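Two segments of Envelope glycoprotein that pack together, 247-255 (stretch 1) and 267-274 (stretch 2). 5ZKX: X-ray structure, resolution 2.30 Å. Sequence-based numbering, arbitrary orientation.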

# COMPACT_ATOMS: atom_id res chain seq x y z
N SER A 247 -10.45 18.01 -16.89
CA SER A 247 -11.14 19.15 -17.48
C SER A 247 -11.70 18.82 -18.86
O SER A 247 -12.89 19.04 -19.13
CB SER A 247 -10.18 20.34 -17.55
OG SER A 247 -8.91 19.92 -18.01
N SER A 248 -10.86 18.29 -19.74
CA SER A 248 -11.21 18.11 -21.14
C SER A 248 -11.97 16.81 -21.41
O SER A 248 -12.22 16.50 -22.58
CB SER A 248 -9.95 18.15 -22.00
OG SER A 248 -8.90 17.43 -21.37
N GLY A 249 -12.35 16.07 -20.38
CA GLY A 249 -13.11 14.85 -20.58
C GLY A 249 -12.36 13.79 -21.36
O GLY A 249 -12.90 13.17 -22.28
N PHE A 250 -11.09 13.57 -21.00
CA PHE A 250 -10.27 12.54 -21.63
C PHE A 250 -9.17 12.18 -20.65
O PHE A 250 -8.34 13.03 -20.32
CB PHE A 250 -9.70 13.03 -22.96
CG PHE A 250 -9.16 11.93 -23.83
CD1 PHE A 250 -8.45 12.23 -24.98
CD2 PHE A 250 -9.38 10.60 -23.52
CE1 PHE A 250 -7.95 11.23 -25.79
CE2 PHE A 250 -8.89 9.59 -24.33
CZ PHE A 250 -8.17 9.90 -25.47
N ILE A 251 -9.15 10.93 -20.19
CA ILE A 251 -8.14 10.47 -19.24
C ILE A 251 -7.83 9.01 -19.54
O ILE A 251 -8.71 8.25 -19.95
CB ILE A 251 -8.60 10.67 -17.77
CG1 ILE A 251 -7.46 10.35 -16.80
CG2 ILE A 251 -9.84 9.82 -17.47
CD1 ILE A 251 -7.85 10.44 -15.34
N CYS A 252 -6.57 8.64 -19.34
CA CYS A 252 -6.12 7.27 -19.53
C CYS A 252 -5.57 6.73 -18.22
O CYS A 252 -4.65 7.33 -17.64
CB CYS A 252 -5.06 7.18 -20.63
SG CYS A 252 -5.71 7.12 -22.30
N LEU A 253 -6.14 5.63 -17.75
CA LEU A 253 -5.59 4.85 -16.66
C LEU A 253 -4.74 3.72 -17.23
O LEU A 253 -4.71 3.49 -18.44
CB LEU A 253 -6.73 4.30 -15.80
CG LEU A 253 -7.72 5.31 -15.22
CD1 LEU A 253 -8.73 4.61 -14.33
CD2 LEU A 253 -6.99 6.40 -14.45
N PRO A 254 -3.99 3.01 -16.38
CA PRO A 254 -3.22 1.85 -16.88
C PRO A 254 -4.02 0.91 -17.76
O PRO A 254 -3.58 0.59 -18.87
CB PRO A 254 -2.77 1.17 -15.58
CG PRO A 254 -2.58 2.30 -14.64
CD PRO A 254 -3.61 3.35 -14.99
N ASP A 255 -5.19 0.47 -17.31
CA ASP A 255 -5.95 -0.57 -17.99
C ASP A 255 -7.04 -0.04 -18.91
O ASP A 255 -7.59 -0.82 -19.69
CB ASP A 255 -6.58 -1.52 -16.97
CG ASP A 255 -7.44 -0.79 -15.95
OD1 ASP A 255 -7.27 0.44 -15.81
OD2 ASP A 255 -8.28 -1.43 -15.30
N LEU A 267 -9.80 16.28 -31.09
CA LEU A 267 -8.48 15.69 -30.90
C LEU A 267 -7.86 16.29 -29.64
O LEU A 267 -7.57 17.49 -29.59
CB LEU A 267 -7.59 15.94 -32.12
CG LEU A 267 -7.99 15.28 -33.43
CD1 LEU A 267 -7.26 15.93 -34.60
CD2 LEU A 267 -7.72 13.79 -33.38
N LEU A 268 -7.65 15.45 -28.63
CA LEU A 268 -7.12 15.91 -27.35
C LEU A 268 -6.07 14.94 -26.85
O LEU A 268 -6.20 13.73 -27.01
CB LEU A 268 -8.22 16.04 -26.29
CG LEU A 268 -9.54 16.73 -26.67
CD1 LEU A 268 -10.64 15.71 -26.84
CD2 LEU A 268 -9.91 17.76 -25.62
N HIS A 269 -5.02 15.48 -26.24
CA HIS A 269 -4.14 14.66 -25.43
C HIS A 269 -4.88 14.27 -24.16
O HIS A 269 -5.35 15.16 -23.44
CB HIS A 269 -2.85 15.41 -25.10
CG HIS A 269 -2.03 15.78 -26.29
ND1 HIS A 269 -2.25 15.24 -27.54
CD2 HIS A 269 -0.99 16.63 -26.43
CE1 HIS A 269 -1.38 15.74 -28.40
NE2 HIS A 269 -0.60 16.59 -27.75
N PRO A 270 -5.02 12.99 -23.84
CA PRO A 270 -5.70 12.61 -22.60
C PRO A 270 -4.81 12.85 -21.39
O PRO A 270 -3.60 13.02 -21.49
CB PRO A 270 -5.97 11.12 -22.79
CG PRO A 270 -4.87 10.66 -23.65
CD PRO A 270 -4.56 11.81 -24.59
N GLY A 271 -5.45 12.88 -20.23
CA GLY A 271 -4.72 12.86 -18.98
C GLY A 271 -4.00 11.54 -18.86
O GLY A 271 -4.58 10.48 -19.14
N MET A 272 -2.74 11.57 -18.46
CA MET A 272 -1.89 10.39 -18.45
C MET A 272 -1.60 9.96 -17.02
O MET A 272 -1.27 10.79 -16.18
CB MET A 272 -0.58 10.65 -19.20
CG MET A 272 0.07 9.40 -19.72
SD MET A 272 -0.84 8.74 -21.12
CE MET A 272 -1.53 7.28 -20.40
N TRP A 273 -1.72 8.66 -16.76
CA TRP A 273 -1.27 8.12 -15.49
C TRP A 273 0.25 8.11 -15.44
O TRP A 273 0.93 7.96 -16.47
CB TRP A 273 -1.81 6.71 -15.29
CG TRP A 273 -1.46 5.76 -16.40
CD1 TRP A 273 -2.01 5.73 -17.64
CD2 TRP A 273 -0.49 4.71 -16.36
NE1 TRP A 273 -1.43 4.73 -18.39
CE2 TRP A 273 -0.50 4.09 -17.62
CE3 TRP A 273 0.38 4.24 -15.38
CZ2 TRP A 273 0.33 3.01 -17.93
CZ3 TRP A 273 1.21 3.17 -15.68
CH2 TRP A 273 1.17 2.57 -16.95
N ASN A 274 0.79 8.27 -14.24
CA ASN A 274 2.24 8.23 -14.07
C ASN A 274 2.69 6.77 -14.02
O ASN A 274 2.18 5.98 -13.21
CB ASN A 274 2.65 8.97 -12.80
CG ASN A 274 2.67 10.47 -12.99
OD1 ASN A 274 2.04 11.21 -12.23
ND2 ASN A 274 3.38 10.93 -14.01

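Stretches 247-255 and 267-274 of the envelope glycoprotein run side by side in parallel, burying 545 Å² between them. Backbone hydrogen bonds centre on G271, which pairs with I251 at a CA-CA distance of 4.2 Å: G271 N donates to F250 O (2.9 Å, nearly linear at 176°), and C252 N donates to G271 O (2.7 Å). A weak bond from W273 N to C252 O (3.3 Å, 127°) follows. Glycine suits this close approach, since an ideal CB on G271 would lie a tight 3.4 Å from I251 CG1.

Two proline-aromatic contacts flank the pairing. The buried F250, with chi1 in t, offers a ring face to P270, whose CB sits 3.3 Å from the ring centroid, almost on the normal; L268 O meets the ring edge, 3.3 Å from F250 CE1. Farther along the two stretches the donor and acceptor of the contact trade stretches: P254 CD lies 3.7 Å from the centroid of the W273 five-membered ring, over its face, while C252 O approaches the edge at W273 CD1 (3.1 Å). W273 NE1 is hydrogen-bonded elsewhere in the structure.

Apolar contacts fill in between: C252 SG touches P270 CG (3.9 Å) and C252 CB meets M272 CE (3.5 Å), the flexible methionine bringing its end inward. Beyond F250, at the start of the contact, L268 CD2 comes within 3.6 Å of S248 CB.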